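Local coordinates for ferric-siderophore receptor protein (Streptomyces coelicolor, PDB 2X4L) that probably binds ferric siderophores outside the cell membrane and delivers them for import, as a member of the bacterial solute-binding protein 8 family, at residues A[190-195]-A[313-318]; A[184-189]-A[222-227]. All blocks are in the same frame, centred on the assembly; numbering follows the deposited sequence.

Contact 1 of 2, residues A[190-195]-A[313-318]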
ATOM      1  N   ARG A 190      10.416  -2.534 -16.491  1.00 11.57           N
ATOM      2  CA  ARG A 190      10.304  -1.890 -17.816  1.00 11.78           C
ATOM      3  C   ARG A 190      10.748  -2.805 -18.912  1.00  9.93           C
ATOM      4  O   ARG A 190      10.072  -2.890 -19.976  1.00 11.30           O
ATOM      5  CB  ARG A 190      11.101  -0.575 -17.889  1.00 13.07           C
ATOM      6  CG  ARG A 190      10.918   0.182 -19.177  1.00 17.11           C
ATOM      7  CD  ARG A 190      11.775   1.455 -19.256  1.00 17.71           C
ATOM      8  NE  ARG A 190      11.435   2.431 -18.226  1.00 25.21           N
ATOM      9  CZ  ARG A 190      12.159   2.745 -17.133  1.00 30.86           C
ATOM     10  NH1 ARG A 190      13.316   2.134 -16.826  1.00 35.44           N
ATOM     11  NH2 ARG A 190      11.747   3.724 -16.312  1.00 30.43           N
ATOM     12  N   ALA A 191      11.869  -3.497 -18.665  1.00 10.35           N
ATOM     13  CA  ALA A 191      12.402  -4.453 -19.686  1.00  9.92           C
ATOM     14  C   ALA A 191      11.438  -5.628 -19.877  1.00 11.24           C
ATOM     15  O   ALA A 191      11.210  -6.037 -21.002  1.00 11.80           O
ATOM     16  CB  ALA A 191      13.805  -4.981 -19.240  1.00 11.50           C
ATOM     17  N   ALA A 192      10.899  -6.134 -18.758  1.00 11.55           N
ATOM     18  CA  ALA A 192      10.019  -7.302 -18.852  1.00 10.80           C
ATOM     19  C   ALA A 192       8.781  -6.905 -19.716  1.00 12.01           C
ATOM     20  O   ALA A 192       8.277  -7.678 -20.503  1.00 12.56           O
ATOM     21  CB  ALA A 192       9.616  -7.752 -17.480  1.00 11.83           C
ATOM     22  N   ALA A 193       8.235  -5.704 -19.463  1.00 12.47           N
ATOM     23  CA  ALA A 193       7.025  -5.264 -20.131  1.00 13.80           C
ATOM     24  C   ALA A 193       7.312  -4.994 -21.593  1.00 13.83           C
ATOM     25  O   ALA A 193       6.438  -5.295 -22.447  1.00 16.84           O
ATOM     26  CB  ALA A 193       6.462  -4.060 -19.394  1.00 13.29           C
ATOM     27  N   LYS A 194       8.529  -4.529 -21.914  1.00 13.88           N
ATOM     28  CA  LYS A 194       8.928  -4.410 -23.311  1.00 14.97           C
ATOM     29  C   LYS A 194       9.065  -5.764 -24.028  1.00 14.87           C
ATOM     30  O   LYS A 194       8.696  -5.899 -25.255  1.00 17.26           O
ATOM     31  CB  LYS A 194      10.259  -3.614 -23.403  1.00 16.81           C
ATOM     32  CG  LYS A 194      10.606  -3.299 -24.832  1.00 17.34           C
ATOM     33  CD  LYS A 194      11.912  -2.609 -24.947  1.00 26.26           C
ATOM     34  CE  LYS A 194      12.195  -1.657 -23.825  1.00 34.32           C
ATOM     35  NZ  LYS A 194      13.655  -1.919 -23.640  1.00 29.61           N
ATOM     36  N   ALA A 195       9.623  -6.741 -23.299  1.00 15.03           N
ATOM     37  CA  ALA A 195       9.761  -8.103 -23.883  1.00 15.74           C
ATOM     38  C   ALA A 195       8.470  -8.851 -24.083  1.00 16.69           C
ATOM     39  O   ALA A 195       8.431  -9.782 -24.898  1.00 18.83           O
ATOM     40  CB  ALA A 195      10.732  -8.945 -23.065  1.00 16.82           C
ATOM     41  N   ASN A 313       8.464  -8.703  -8.139  1.00 11.01           N
ATOM     42  CA  ASN A 313       7.516  -9.837  -8.230  1.00 10.98           C
ATOM     43  C   ASN A 313       6.721  -9.751  -9.532  1.00  9.19           C
ATOM     44  O   ASN A 313       6.447 -10.768 -10.198  1.00  9.85           O
ATOM     45  CB  ASN A 313       6.513  -9.829  -7.072  1.00 11.08           C
ATOM     46  CG  ASN A 313       7.137 -10.209  -5.785  1.00 13.97           C
ATOM     47  OD1 ASN A 313       8.267 -10.746  -5.721  1.00 15.76           O
ATOM     48  ND2 ASN A 313       6.389  -9.864  -4.721  1.00 17.09           N
ATOM     49  N   LEU A 314       6.309  -8.553  -9.889  1.00  9.72           N
ATOM     50  CA  LEU A 314       5.534  -8.364 -11.119  1.00 10.90           C
ATOM     51  C   LEU A 314       6.409  -8.583 -12.372  1.00  9.29           C
ATOM     52  O   LEU A 314       5.970  -9.230 -13.326  1.00 10.57           O
ATOM     53  CB  LEU A 314       4.860  -6.953 -11.114  1.00 11.28           C
ATOM     54  CG  LEU A 314       4.033  -6.691 -12.387  1.00  9.79           C
ATOM     55  CD1 LEU A 314       2.902  -7.731 -12.608  1.00 10.34           C
ATOM     56  CD2 LEU A 314       3.353  -5.370 -12.218  1.00 10.82           C
ATOM     57  N   ALA A 315       7.651  -8.034 -12.330  1.00  9.99           N
ATOM     58  CA  ALA A 315       8.556  -8.396 -13.409  1.00 10.88           C
ATOM     59  C   ALA A 315       8.746  -9.918 -13.610  1.00  9.96           C
ATOM     60  O   ALA A 315       8.672 -10.411 -14.732  1.00 11.98           O
ATOM     61  CB  ALA A 315       9.933  -7.739 -13.224  1.00 12.61           C
ATOM     62  N   GLU A 316       8.989 -10.625 -12.510  1.00 10.19           N
ATOM     63  CA  GLU A 316       9.174 -12.070 -12.569  1.00 12.32           C
ATOM     64  C   GLU A 316       7.945 -12.755 -13.189  1.00 10.94           C
ATOM     65  O   GLU A 316       8.087 -13.660 -14.013  1.00 13.02           O
ATOM     66  CB  GLU A 316       9.446 -12.601 -11.154  1.00 11.46           C
ATOM     67  CG  GLU A 316       9.620 -14.121 -11.119  1.00 13.58           C
ATOM     68  CD  GLU A 316       9.848 -14.593  -9.721  1.00 20.19           C
ATOM     69  OE1 GLU A 316       9.115 -14.275  -8.769  1.00 18.35           O
ATOM     70  OE2 GLU A 316      10.848 -15.281  -9.541  1.00 23.57           O
ATOM     71  N   ALA A 317       6.746 -12.348 -12.782  1.00 11.15           N
ATOM     72  CA  ALA A 317       5.572 -12.974 -13.260  1.00 11.49           C
ATOM     73  C   ALA A 317       5.443 -12.741 -14.778  1.00 10.81           C
ATOM     74  O   ALA A 317       5.192 -13.664 -15.545  1.00 12.58           O
ATOM     75  CB  ALA A 317       4.316 -12.408 -12.511  1.00 11.60           C
ATOM     76  N   ILE A 318       5.735 -11.498 -15.204  1.00 10.13           N
ATOM     77  CA  ILE A 318       5.618 -11.200 -16.643  1.00 11.20           C
ATOM     78  C   ILE A 318       6.684 -11.914 -17.455  1.00 12.03           C
ATOM     79  O   ILE A 318       6.408 -12.450 -18.528  1.00 14.07           O
ATOM     80  CB  ILE A 318       5.679  -9.653 -16.847  1.00 10.38           C
ATOM     81  CG1 ILE A 318       4.349  -9.036 -16.285  1.00  9.55           C
ATOM     82  CG2 ILE A 318       5.774  -9.275 -18.383  1.00 13.96           C
ATOM     83  CD1 ILE A 318       4.448  -7.479 -16.270  1.00 12.70           C
TER
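Ala192 meets Ala315 and Ile318 where the last turns of helix 173-195 lie against helix 304-320. Along 190-195 the touching residues are Ala192 and, marginally, Ala193. The methyl of Ala192 points toward the other helix. Its CB stands 3.9 Å from the backbone O of Ala315. The same CB is 4.3 Å from Ala315 CB, so the two methyls meet at van der Waals range. Ile318, one turn after Ala315, supplies the other half of the contact. Its CG2 branch is anti to the backbone N, while CG1 sits beside that N. This puts CG2 against helix 173-195: it lies 4.2 Å from Ala192 CB and 3.6 Å from Ala192 O. The CG2 methyl packs on that carbonyl oxygen by van der Waals contact, not by a polar bond. Ala193 follows with a slight touch, its backbone N 4.5 Å from Ile318 CG2.

The side chains that meet are all apolar and buried, and the nearest approaches are of methyls to backbone carbonyl oxygens. The small side chains let the helices run near each other, with Ala192 and Ala315 CA atoms 5.7 Å apart. The axes of the two segments come within 8.9 Å at an angle of 24°, so they run nearly parallel. Outside the pair, Ile318 also rests on Leu189 and Val230. Leu314 and Ala317 touch strand 262-266, so helix 304-320 packs on that strand too. This near-parallel helix packing, with alanines at the interface, belongs to the fold of class III solute-binding proteins, in which a long helix joins the two lobes; helix 173-195 fits that role.

Contact 2 of 2, residues A[184-189]-A[222-227]; sequences KAAARL and LEYFKA
Leu189 and Phe225 form one half of this contact, Ala186 and Tyr224 the other. The tight part is buried. The CB of Leu189 points toward helix 220-227, and with CG anti to the backbone N (chi1 179°) the chain extends to place CD2 on Phe225. This methyl reaches Phe225 CD1 at 3.7 Å. The two side chains cross at about a right angle, and the methyl approaches the ring obliquely. Phe225 also packs on Phe232 of strand 231-232. One turn before Leu189, Ala186 CB meets the phenol end of Tyr224. The distance to OH is 3.3 Å and to CZ 4.2 Å. The chi1 of Tyr224, -176°, extends the ring so that its end reaches the alanine, although its CB starts off to the side.

The other faces of the helices are looser and more polar. Ala187 points away from the joint and is exposed. Lys226 is exposed too. Arg188 is partly exposed.

One pair is methyl on ring, the other methyl on hydroxyl. The contact therefore rests on van der Waals fit and lacks the directionality of polar bonds. The charged groups of Arg188 and Lys226 bond elsewhere, to Glu319 and Asp312 of helix 304-320 and to Glu234.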
ATOM      1  N   LYS A 184      16.827  -0.469  -9.937  1.00 12.32           N
ATOM      2  CA  LYS A 184      17.159  -1.658 -10.714  1.00 13.92           C
ATOM      3  C   LYS A 184      15.874  -2.473 -11.005  1.00 13.04           C
ATOM      4  O   LYS A 184      15.692  -2.969 -12.157  1.00 12.95           O
ATOM      5  CB  LYS A 184      18.272  -2.468 -10.010  1.00 14.57           C
ATOM      6  CG  LYS A 184      18.587  -3.701 -10.793  1.00 16.53           C
ATOM      7  CD  LYS A 184      19.768  -4.409 -10.118  1.00 18.05           C
ATOM      8  CE  LYS A 184      20.222  -5.662 -10.875  1.00 22.17           C
ATOM      9  NZ  LYS A 184      21.547  -6.170 -10.234  1.00 24.17           N
ATOM     10  N   ALA A 185      15.022  -2.631 -10.009  1.00 12.42           N
ATOM     11  CA  ALA A 185      13.810  -3.415 -10.194  1.00 11.67           C
ATOM     12  C   ALA A 185      12.861  -2.671 -11.090  1.00 11.88           C
ATOM     13  O   ALA A 185      12.108  -3.331 -11.830  1.00 11.59           O
ATOM     14  CB  ALA A 185      13.136  -3.665  -8.829  1.00 13.11           C
ATOM     15  N   ALA A 186      12.814  -1.340 -11.045  1.00 11.51           N
ATOM     16  CA  ALA A 186      11.954  -0.619 -11.976  1.00 11.44           C
ATOM     17  C   ALA A 186      12.456  -0.812 -13.420  1.00 11.73           C
ATOM     18  O   ALA A 186      11.673  -0.962 -14.370  1.00 12.29           O
ATOM     19  CB  ALA A 186      11.921   0.931 -11.648  1.00 11.30           C
ATOM     20  N   ALA A 187      13.798  -0.723 -13.636  1.00 12.09           N
ATOM     21  CA  ALA A 187      14.287  -1.010 -15.000  1.00 12.11           C
ATOM     22  C   ALA A 187      13.986  -2.460 -15.397  1.00 12.38           C
ATOM     23  O   ALA A 187      13.722  -2.710 -16.587  1.00 12.10           O
ATOM     24  CB  ALA A 187      15.777  -0.742 -15.057  1.00 12.78           C
ATOM     25  N   ARG A 188      14.050  -3.391 -14.439  1.00 10.14           N
ATOM     26  CA  ARG A 188      13.749  -4.776 -14.751  1.00 10.63           C
ATOM     27  C   ARG A 188      12.280  -4.886 -15.188  1.00  8.85           C
ATOM     28  O   ARG A 188      12.002  -5.545 -16.220  1.00 10.49           O
ATOM     29  CB  ARG A 188      13.947  -5.616 -13.487  1.00 12.14           C
ATOM     30  CG  ARG A 188      13.562  -7.117 -13.696  1.00 10.14           C
ATOM     31  CD  ARG A 188      13.551  -7.886 -12.331  1.00  9.23           C
ATOM     32  NE  ARG A 188      13.107  -9.241 -12.625  1.00 11.69           N
ATOM     33  CZ  ARG A 188      13.022 -10.149 -11.656  1.00 10.16           C
ATOM     34  NH1 ARG A 188      13.363  -9.789 -10.408  1.00 14.05           N
ATOM     35  NH2 ARG A 188      12.681 -11.426 -11.921  1.00 13.40           N
ATOM     36  N   LEU A 189      11.331  -4.219 -14.527  1.00 10.81           N
ATOM     37  CA  LEU A 189       9.904  -4.327 -14.944  1.00 10.65           C
ATOM     38  C   LEU A 189       9.715  -3.638 -16.265  1.00 10.56           C
ATOM     39  O   LEU A 189       9.005  -4.160 -17.110  1.00 11.15           O
ATOM     40  CB  LEU A 189       9.039  -3.679 -13.850  1.00  9.88           C
ATOM     41  CG  LEU A 189       7.546  -3.698 -14.175  1.00  8.02           C
ATOM     42  CD1 LEU A 189       7.000  -5.201 -14.418  1.00 10.64           C
ATOM     43  CD2 LEU A 189       6.823  -3.052 -13.002  1.00 12.31           C
ATOM     44  N   LEU A 222      -0.258   0.789  -9.321  1.00 10.29           N
ATOM     45  CA  LEU A 222      -0.683   0.494 -10.689  1.00  9.06           C
ATOM     46  C   LEU A 222      -0.331   1.595 -11.643  1.00 10.07           C
ATOM     47  O   LEU A 222       0.020   1.320 -12.765  1.00  9.58           O
ATOM     48  CB  LEU A 222      -2.169   0.124 -10.755  1.00 10.43           C
ATOM     49  CG  LEU A 222      -2.599  -0.969  -9.813  1.00  9.08           C
ATOM     50  CD1 LEU A 222      -4.122  -1.235 -10.038  1.00 10.55           C
ATOM     51  CD2 LEU A 222      -1.770  -2.250 -10.037  1.00 12.46           C
ATOM     52  N   GLU A 223      -0.444   2.883 -11.221  1.00 10.15           N
ATOM     53  CA  GLU A 223      -0.118   3.983 -12.143  1.00 10.60           C
ATOM     54  C   GLU A 223       1.353   3.893 -12.480  1.00 10.50           C
ATOM     55  O   GLU A 223       1.749   4.139 -13.668  1.00 11.45           O
ATOM     56  CB  GLU A 223      -0.427   5.364 -11.494  1.00 10.22           C
ATOM     57  CG  GLU A 223      -1.901   5.693 -11.557  1.00 13.16           C
ATOM     58  CD  GLU A 223      -2.119   7.169 -11.368  1.00 15.92           C
ATOM     59  OE1 GLU A 223      -1.118   7.984 -11.561  1.00 16.09           O
ATOM     60  OE2 GLU A 223      -3.296   7.566 -11.046  1.00 16.34           O
ATOM     61  N   TYR A 224       2.200   3.515 -11.512  1.00 10.11           N
ATOM     62  CA  TYR A 224       3.627   3.447 -11.799  1.00 10.68           C
ATOM     63  C   TYR A 224       3.922   2.225 -12.729  1.00 10.56           C
ATOM     64  O   TYR A 224       4.645   2.375 -13.727  1.00 10.25           O
ATOM     65  CB  TYR A 224       4.433   3.327 -10.484  1.00 10.76           C
ATOM     66  CG  TYR A 224       5.913   3.346 -10.670  1.00 12.03           C
ATOM     67  CD1 TYR A 224       6.524   4.294 -11.417  1.00 11.53           C
ATOM     68  CD2 TYR A 224       6.745   2.407  -9.963  1.00 14.57           C
ATOM     69  CE1 TYR A 224       7.910   4.380 -11.507  1.00 17.50           C
ATOM     70  CE2 TYR A 224       8.114   2.448 -10.159  1.00 14.58           C
ATOM     71  CZ  TYR A 224       8.694   3.461 -10.832  1.00 15.41           C
ATOM     72  OH  TYR A 224      10.134   3.615 -11.018  1.00 22.47           O
ATOM     73  N   PHE A 225       3.354   1.084 -12.397  1.00 10.09           N
ATOM     74  CA  PHE A 225       3.566  -0.130 -13.231  1.00 10.84           C
ATOM     75  C   PHE A 225       3.110   0.157 -14.687  1.00 10.88           C
ATOM     76  O   PHE A 225       3.794  -0.218 -15.672  1.00 10.96           O
ATOM     77  CB  PHE A 225       2.772  -1.351 -12.693  1.00 10.56           C
ATOM     78  CG  PHE A 225       3.118  -1.747 -11.301  1.00 10.37           C
ATOM     79  CD1 PHE A 225       4.339  -1.464 -10.730  1.00 12.15           C
ATOM     80  CD2 PHE A 225       2.130  -2.425 -10.576  1.00 10.64           C
ATOM     81  CE1 PHE A 225       4.627  -1.843  -9.376  1.00 11.94           C
ATOM     82  CE2 PHE A 225       2.347  -2.816  -9.270  1.00  9.99           C
ATOM     83  CZ  PHE A 225       3.579  -2.569  -8.683  1.00 12.03           C
ATOM     84  N   LYS A 226       1.969   0.821 -14.835  1.00  9.59           N
ATOM     85  CA  LYS A 226       1.487   1.231 -16.178  1.00 11.86           C
ATOM     86  C   LYS A 226       2.468   2.151 -16.903  1.00 12.40           C
ATOM     87  O   LYS A 226       2.747   1.967 -18.082  1.00 12.56           O
ATOM     88  CB  LYS A 226       0.100   1.892 -16.086  1.00 13.64           C
ATOM     89  CG  LYS A 226      -0.449   2.272 -17.485  1.00 18.02           C
ATOM     90  CD  LYS A 226      -1.892   2.757 -17.508  1.00 25.04           C
ATOM     91  CE  LYS A 226      -2.648   2.586 -18.948  1.00 26.57           C
ATOM     92  NZ  LYS A 226      -3.288   1.242 -19.368  1.00 23.46           N
ATOM     93  N   ALA A 227       3.013   3.112 -16.172  1.00 10.65           N
ATOM     94  CA  ALA A 227       3.996   4.060 -16.747  1.00 10.90           C
ATOM     95  C   ALA A 227       5.229   3.314 -17.216  1.00 13.73           C
ATOM     96  O   ALA A 227       5.869   3.756 -18.208  1.00 16.19           O
ATOM     97  CB  ALA A 227       4.331   5.113 -15.675  1.00 11.07           C
TER

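How the contacts relate
Following the chain from the N terminus, helix 173-195 comes first and serves both contacts: 184-189 in contact 2, then 190-195 in contact 1. Contact 2 closes the shorter loop, with 32 residues between its segments, when helix 220-227 returns. Contact 1 closes with helix 304-320, after 117 intervening residues. The segments alternate, so the two loops cross. Their centres are about 8 Å apart. They touch directly: Leu314 CD2 packs on Phe225 CD2 at 3.6 Å, and Ala315 N lies 3.6 Å from Leu189 CD1. Helices 220-227 and 304-320 are thereby tied to one another as well as to helix 173-195.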